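Local coordinates for flocculation protein FLO11 (Saccharomyces cerevisiae, PDB 4UYS) that mediates homophilic cell-cell adhesion in yeast flocculation, with this chain forming its Flo11 domain, and contributes to invasive growth, pseudohyphae and biofilm development, at residues Ile49-Lys54 with Pro117-Gln122; Asp145-Cys150 with Ser159-Pro164. One frame throughout, in Å; residues are numbered along the deposited sequence.

Contact 1. Residues Ile49-Lys54 with Pro117-Gln122. With NA (sodium ion), chain G.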
loop_
_atom_site.group_PDB
_atom_site.type_symbol
_atom_site.label_atom_id
_atom_site.label_comp_id
_atom_site.label_asym_id
_atom_site.label_seq_id
_atom_site.Cartn_x
_atom_site.Cartn_y
_atom_site.Cartn_z
ATOM N N ILE A 49 -2.562 1.458 10.411
ATOM C CA ILE A 49 -3.079 0.537 9.444
ATOM C C ILE A 49 -2.069 -0.551 9.168
ATOM O O ILE A 49 -0.867 -0.341 9.256
ATOM C CB ILE A 49 -3.535 1.260 8.163
ATOM C CG1 ILE A 49 -2.393 1.691 7.261
ATOM C CG2 ILE A 49 -4.466 2.427 8.478
ATOM C CD1 ILE A 49 -2.870 2.304 5.964
ATOM N N THR A 50 -2.611 -1.708 8.759
ATOM C CA THR A 50 -1.797 -2.817 8.291
ATOM C C THR A 50 -2.233 -3.126 6.879
ATOM O O THR A 50 -3.429 -3.258 6.613
ATOM C CB THR A 50 -1.954 -4.066 9.183
ATOM O OG1 THR A 50 -1.524 -3.758 10.508
ATOM C CG2 THR A 50 -1.131 -5.232 8.681
ATOM N N ILE A 51 -1.257 -3.253 5.992
ATOM C CA ILE A 51 -1.478 -3.662 4.600
ATOM C C ILE A 51 -0.860 -5.021 4.356
ATOM O O ILE A 51 0.146 -5.373 4.957
ATOM C CB ILE A 51 -0.944 -2.616 3.606
ATOM C CG1 ILE A 51 0.566 -2.444 3.667
ATOM C CG2 ILE A 51 -1.676 -1.299 3.849
ATOM C CD1 ILE A 51 1.154 -1.536 2.617
ATOM N N HIS A 52 -1.461 -5.732 3.416
ATOM C CA HIS A 52 -0.949 -7.007 2.909
ATOM C C HIS A 52 -0.808 -6.869 1.413
ATOM O O HIS A 52 -1.791 -6.619 0.720
ATOM C CB HIS A 52 -1.874 -8.155 3.293
ATOM C CG HIS A 52 -1.384 -9.505 2.864
ATOM N ND1 HIS A 52 -2.255 -10.546 2.656
ATOM C CD2 HIS A 52 -0.157 -9.985 2.584
ATOM C CE1 HIS A 52 -1.582 -11.613 2.263
ATOM N NE2 HIS A 52 -0.298 -11.305 2.247
ATOM N N VAL A 53 0.430 -7.020 0.914
ATOM C CA VAL A 53 0.760 -6.889 -0.473
ATOM C C VAL A 53 1.244 -8.235 -1.007
ATOM O O VAL A 53 2.103 -8.868 -0.388
ATOM C CB VAL A 53 1.822 -5.796 -0.672
ATOM C CG1 VAL A 53 2.229 -5.702 -2.154
ATOM C CG2 VAL A 53 1.312 -4.455 -0.124
ATOM N N LYS A 54 0.681 -8.643 -2.124
ATOM C CA LYS A 54 1.026 -9.915 -2.745
ATOM C C LYS A 54 1.332 -9.724 -4.210
ATOM O O LYS A 54 0.604 -9.052 -4.926
ATOM C CB LYS A 54 -0.154 -10.885 -2.632
ATOM C CG LYS A 54 -0.334 -11.370 -1.209
ATOM C CD LYS A 54 -1.272 -12.554 -1.123
ATOM C CE LYS A 54 -2.700 -12.114 -1.326
ATOM N NZ LYS A 54 -3.607 -13.242 -1.004
ATOM N N PRO A 117 -5.565 8.451 3.295
ATOM C CA PRO A 117 -4.730 9.246 2.371
ATOM C C PRO A 117 -3.911 8.276 1.496
ATOM O O PRO A 117 -3.420 7.271 1.980
ATOM C CB PRO A 117 -3.831 10.053 3.316
ATOM C CG PRO A 117 -3.708 9.185 4.527
ATOM C CD PRO A 117 -5.041 8.478 4.679
ATOM N N ASN A 118 -3.850 8.557 0.209
ATOM C CA ASN A 118 -3.200 7.636 -0.709
ATOM C C ASN A 118 -1.674 7.720 -0.593
ATOM O O ASN A 118 -1.086 8.698 -0.114
ATOM C CB ASN A 118 -3.714 7.893 -2.104
ATOM C CG ASN A 118 -5.129 7.384 -2.250
ATOM O OD1 ASN A 118 -5.404 6.237 -1.913
ATOM N ND2 ASN A 118 -6.025 8.224 -2.717
ATOM N N PHE A 119 -1.034 6.623 -0.992
ATOM C CA PHE A 119 0.423 6.486 -0.889
ATOM C C PHE A 119 0.899 5.585 -2.003
ATOM O O PHE A 119 0.094 5.076 -2.830
ATOM C CB PHE A 119 0.838 5.933 0.495
ATOM C CG PHE A 119 0.207 4.584 0.835
ATOM C CD1 PHE A 119 0.775 3.397 0.370
ATOM C CD2 PHE A 119 -0.961 4.491 1.561
ATOM C CE1 PHE A 119 0.217 2.170 0.683
ATOM C CE2 PHE A 119 -1.516 3.277 1.887
ATOM C CZ PHE A 119 -0.944 2.115 1.417
ATOM N N GLN A 120 2.203 5.403 -2.105
ATOM C CA GLN A 120 2.766 4.504 -3.130
ATOM C C GLN A 120 3.754 3.562 -2.450
ATOM O O GLN A 120 4.202 3.797 -1.316
ATOM C CB GLN A 120 3.433 5.289 -4.268
ATOM C CG GLN A 120 2.550 6.390 -4.828
ATOM C CD GLN A 120 2.554 7.670 -4.036
ATOM O OE1 GLN A 120 3.619 8.144 -3.698
ATOM N NE2 GLN A 120 1.395 8.234 -3.745
ATOM N N ILE A 121 4.098 2.494 -3.149
ATOM C CA ILE A 121 5.104 1.544 -2.707
ATOM C C ILE A 121 6.164 1.481 -3.796
ATOM O O ILE A 121 5.866 1.199 -4.952
ATOM C CB ILE A 121 4.512 0.171 -2.410
ATOM C CG1 ILE A 121 3.336 0.297 -1.437
ATOM C CG2 ILE A 121 5.612 -0.752 -1.880
ATOM C CD1 ILE A 121 2.735 -1.013 -1.001
ATOM N N GLN A 122 7.398 1.802 -3.423
ATOM C CA GLN A 122 8.529 1.879 -4.329
ATOM C C GLN A 122 9.375 0.618 -4.223
ATOM O O GLN A 122 9.929 0.319 -3.160
ATOM C CB GLN A 122 9.362 3.093 -4.006
ATOM C CG GLN A 122 10.508 3.305 -4.964
ATOM C CD GLN A 122 11.150 4.678 -4.822
ATOM O OE1 GLN A 122 10.591 5.623 -4.228
ATOM N NE2 GLN A 122 12.355 4.795 -5.325
HETATM NA NA NA G . -2.599 -2.535 12.704
HETATM O O HOH W 1 -4.773 -1.800 13.508
#

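Contact 2. Residues Asp145-Cys150 with Ser159-Pro164. With NA (sodium ion), chain E.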
loop_
_atom_site.group_PDB
_atom_site.type_symbol
_atom_site.label_atom_id
_atom_site.label_comp_id
_atom_site.label_asym_id
_atom_site.label_seq_id
_atom_site.Cartn_x
_atom_site.Cartn_y
_atom_site.Cartn_z
ATOM N N ASP A 145 6.992 2.208 -8.991
ATOM C CA ASP A 145 6.140 2.607 -7.869
ATOM C C ASP A 145 4.734 2.152 -8.198
ATOM O O ASP A 145 4.274 2.264 -9.340
ATOM C CB ASP A 145 6.081 4.146 -7.766
ATOM C CG ASP A 145 7.388 4.801 -7.407
ATOM O OD1 ASP A 145 8.336 4.089 -7.058
ATOM O OD2 ASP A 145 7.405 6.057 -7.451
ATOM N N LEU A 146 4.064 1.614 -7.181
ATOM C CA LEU A 146 2.649 1.224 -7.244
ATOM C C LEU A 146 1.832 2.116 -6.330
ATOM O O LEU A 146 2.189 2.282 -5.154
ATOM C CB LEU A 146 2.465 -0.227 -6.859
ATOM C CG LEU A 146 3.233 -1.212 -7.757
ATOM C CD1 LEU A 146 2.945 -2.628 -7.298
ATOM C CD2 LEU A 146 2.909 -1.025 -9.221
ATOM N N SER A 147 0.768 2.696 -6.850
ATOM C CA SER A 147 -0.010 3.707 -6.156
ATOM C C SER A 147 -1.376 3.232 -5.721
ATOM O O SER A 147 -2.004 2.416 -6.425
ATOM C CB SER A 147 -0.180 4.925 -7.046
ATOM O OG SER A 147 -0.922 4.586 -8.198
ATOM N N THR A 148 -1.868 3.774 -4.606
ATOM C CA THR A 148 -3.245 3.533 -4.196
ATOM C C THR A 148 -4.182 4.651 -4.638
ATOM O O THR A 148 -3.758 5.793 -4.826
ATOM C CB THR A 148 -3.364 3.424 -2.659
ATOM O OG1 THR A 148 -3.138 4.703 -2.015
ATOM C CG2 THR A 148 -2.404 2.422 -2.070
ATOM N N GLY A 149 -5.466 4.307 -4.774
ATOM C CA GLY A 149 -6.516 5.306 -4.779
ATOM C C GLY A 149 -7.673 4.973 -5.694
ATOM O O GLY A 149 -7.572 4.208 -6.671
ATOM N N CYS A 150 -8.803 5.627 -5.383
ATOM C CA CYS A 150 -10.049 5.582 -6.137
ATOM C C CYS A 150 -10.292 6.860 -6.936
ATOM O O CYS A 150 -11.313 6.963 -7.649
ATOM C CB CYS A 150 -11.203 5.390 -5.171
ATOM S SG CYS A 150 -11.245 3.812 -4.326
ATOM N N SER A 159 -8.382 1.784 -13.650
ATOM C CA SER A 159 -7.747 2.733 -12.790
ATOM C C SER A 159 -6.427 3.192 -13.354
ATOM O O SER A 159 -5.762 2.440 -14.076
ATOM C CB SER A 159 -7.452 2.141 -11.407
ATOM O OG SER A 159 -7.140 3.185 -10.538
ATOM N N GLN A 160 -6.031 4.423 -13.062
ATOM C CA GLN A 160 -4.679 4.859 -13.276
ATOM C C GLN A 160 -3.802 4.664 -12.045
ATOM O O GLN A 160 -2.628 4.992 -12.079
ATOM C CB GLN A 160 -4.641 6.318 -13.696
ATOM C CG GLN A 160 -5.489 6.688 -14.869
ATOM C CD GLN A 160 -4.918 6.213 -16.172
ATOM O OE1 GLN A 160 -3.839 5.604 -16.248
ATOM N NE2 GLN A 160 -5.658 6.482 -17.235
ATOM N N THR A 161 -4.393 4.151 -10.988
ATOM C CA THR A 161 -3.676 3.633 -9.832
ATOM C C THR A 161 -3.571 2.121 -9.906
ATOM O O THR A 161 -4.236 1.490 -10.751
ATOM C CB THR A 161 -4.329 4.005 -8.485
ATOM O OG1 THR A 161 -5.546 3.243 -8.380
ATOM C CG2 THR A 161 -4.658 5.471 -8.410
ATOM N N ASP A 162 -2.727 1.565 -9.029
ATOM C CA ASP A 162 -2.479 0.127 -8.997
ATOM C C ASP A 162 -3.245 -0.633 -7.962
ATOM O O ASP A 162 -3.351 -1.851 -8.066
ATOM C CB ASP A 162 -0.988 -0.104 -8.869
ATOM C CG ASP A 162 -0.237 0.685 -9.889
ATOM O OD1 ASP A 162 -0.356 0.307 -11.078
ATOM O OD2 ASP A 162 0.418 1.703 -9.540
ATOM N N PHE A 163 -3.710 0.076 -6.921
ATOM C CA PHE A 163 -4.374 -0.512 -5.777
ATOM C C PHE A 163 -5.557 0.360 -5.419
ATOM O O PHE A 163 -5.508 1.572 -5.627
ATOM C CB PHE A 163 -3.447 -0.498 -4.554
ATOM C CG PHE A 163 -2.127 -1.192 -4.717
ATOM C CD1 PHE A 163 -1.999 -2.498 -5.161
ATOM C CD2 PHE A 163 -0.972 -0.552 -4.256
ATOM C CE1 PHE A 163 -0.776 -3.113 -5.208
ATOM C CE2 PHE A 163 0.261 -1.177 -4.280
ATOM C CZ PHE A 163 0.342 -2.464 -4.732
ATOM N N PRO A 164 -6.609 -0.222 -4.870
ATOM C CA PRO A 164 -7.749 0.585 -4.460
ATOM C C PRO A 164 -7.428 1.576 -3.357
ATOM O O PRO A 164 -6.471 1.390 -2.571
ATOM C CB PRO A 164 -8.779 -0.457 -4.009
ATOM C CG PRO A 164 -8.016 -1.711 -3.757
ATOM C CD PRO A 164 -6.800 -1.658 -4.602
HETATM NA NA NA E . 10.590 3.816 -8.739
HETATM O O HOH W 2 2.417 2.647 -11.157
HETATM O O HOH W 3 -0.777 6.106 -10.388
HETATM O O HOH W 4 -8.477 5.489 -9.047
HETATM O O HOH W 5 11.097 4.124 -11.355
HETATM O O HOH W 6 11.403 6.490 -8.417
#

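Contact 1. Residues Ile49-Lys54 with Pro117-Gln122
Ile51 carries its CG1 branch between the backbone N and the carbonyl carbon (chi1 65°), and from there the chain runs out extended; Ile121 instead sets CG1 beside its own backbone N (chi1 -53°), again with an extended end. These two choices aim the isoleucines at each other, so that Ile51 CD1 and Ile121 CD1 meet tip to tip at 4.0 Å. Val53 meets the same methyl in another manner. Its CG2 branch lies 3.8 Å from Ile121 CD1, but the two side chains lie alongside each other, pointing opposite ways. That one methyl touches both residues, which point from one face of strand 46-55. Farther along, the other branch of Ile51 turns to an aromatic neighbour, with CG2 placed 4.3 Å from Phe119 CZ in an oblique approach. Ile49 comes to the same ring, also obliquely, with CD1 4.4 Å from Phe119 CE2.

No hydrogen bond crosses this interface, and the CA atoms of Val53 and Ile121 stand 9.7 Å apart. Such apolar packing at sheet-to-sheet spacing is the signature of a beta-sandwich core, consistent with the fibronectin type III-like fold of the Flo11 domain. Polar ties are made elsewhere. On the other face of strand 46-55, Thr50 OG1 coordinates a sodium ion at 2.7 Å. The backbone N of Phe119 is hydrogen-bonded to Thr148 OG1.

The touching parts run 37° apart, and the contact lies close to the centre of the chain. Strand 46-55 is the middle of three, flanked by 32-43 and 96-104; Phe101 of the latter packs edge-to-face with Phe119. In the facing sheet, strand 120-125 lies between 64-70 and 143-147, and Leu67 and Ile69 of strand 64-70 touch Ile121 and Phe119.

Contact 2. Residues Asp145-Cys150 with Ser159-Pro164
Asp162 turns its carboxylate to Ser147: CG sits beside the backbone N (chi1 -50°), and OD2 accepts the Ser147 N-H on its anti lone pair at 2.9 Å, nearly straight at 164°. The other oxygen, OD1, is hydrogen-bonded to ND1 of His23. Leu146 crosses this side chain at about a right angle, its CD2 lying 3.6 Å from Asp162 CG. With Asp162 cut back to alanine, the Ser147 N-H is likely to lose its acceptor and His23 its partner, and a gap would probably open beside Leu146 CD2.

Just past the end of strand 143-147, the backbones of Thr148 and Phe163 form a single parallel bridge, as the chain heads for strand 166-169. Phe163 N donates to Ser147 O at 2.9 Å, and Gly149 N to Phe163 O. Ser147 O also takes the Asp162 N-H, so two donors grip one carbonyl. The Phe163 ring reaches back to Leu146, whose CB meets CE2 at 3.5 Å, while Thr148 CG2 approaches the rim of the ring, almost level with it. Thr161 holds OG1 between the backbone N and carbonyl carbon (chi1 71°), which lets OG1 of Thr161 donate to Gly149 O, 2.8 Å away, in the carbonyl plane and on a lone pair. Next along the chain, Cys150 is disulfide-bonded to Cys15.

From the N terminus, strand 46-55 first supplies one face of contact 1; the chain then passes through strands 64-70 to 113-115 before residues 117-122 close that long loop across the sandwich. Strand 120-125 and its neighbour 143-147 follow, and contact 2 opens only after contact 1 is complete, so the two lie in series, neither nesting nor crossing. Contact 2 closes a short loop of eight intervening residues and brings the chain back to the sheet edge before strand 166-169. Where the contacts touch, Ile121 N and Leu146 O tie the two strands within the sheet, and Asn118 OD1 with Thr148 OG1 links the residues just before the one strand and just after the other.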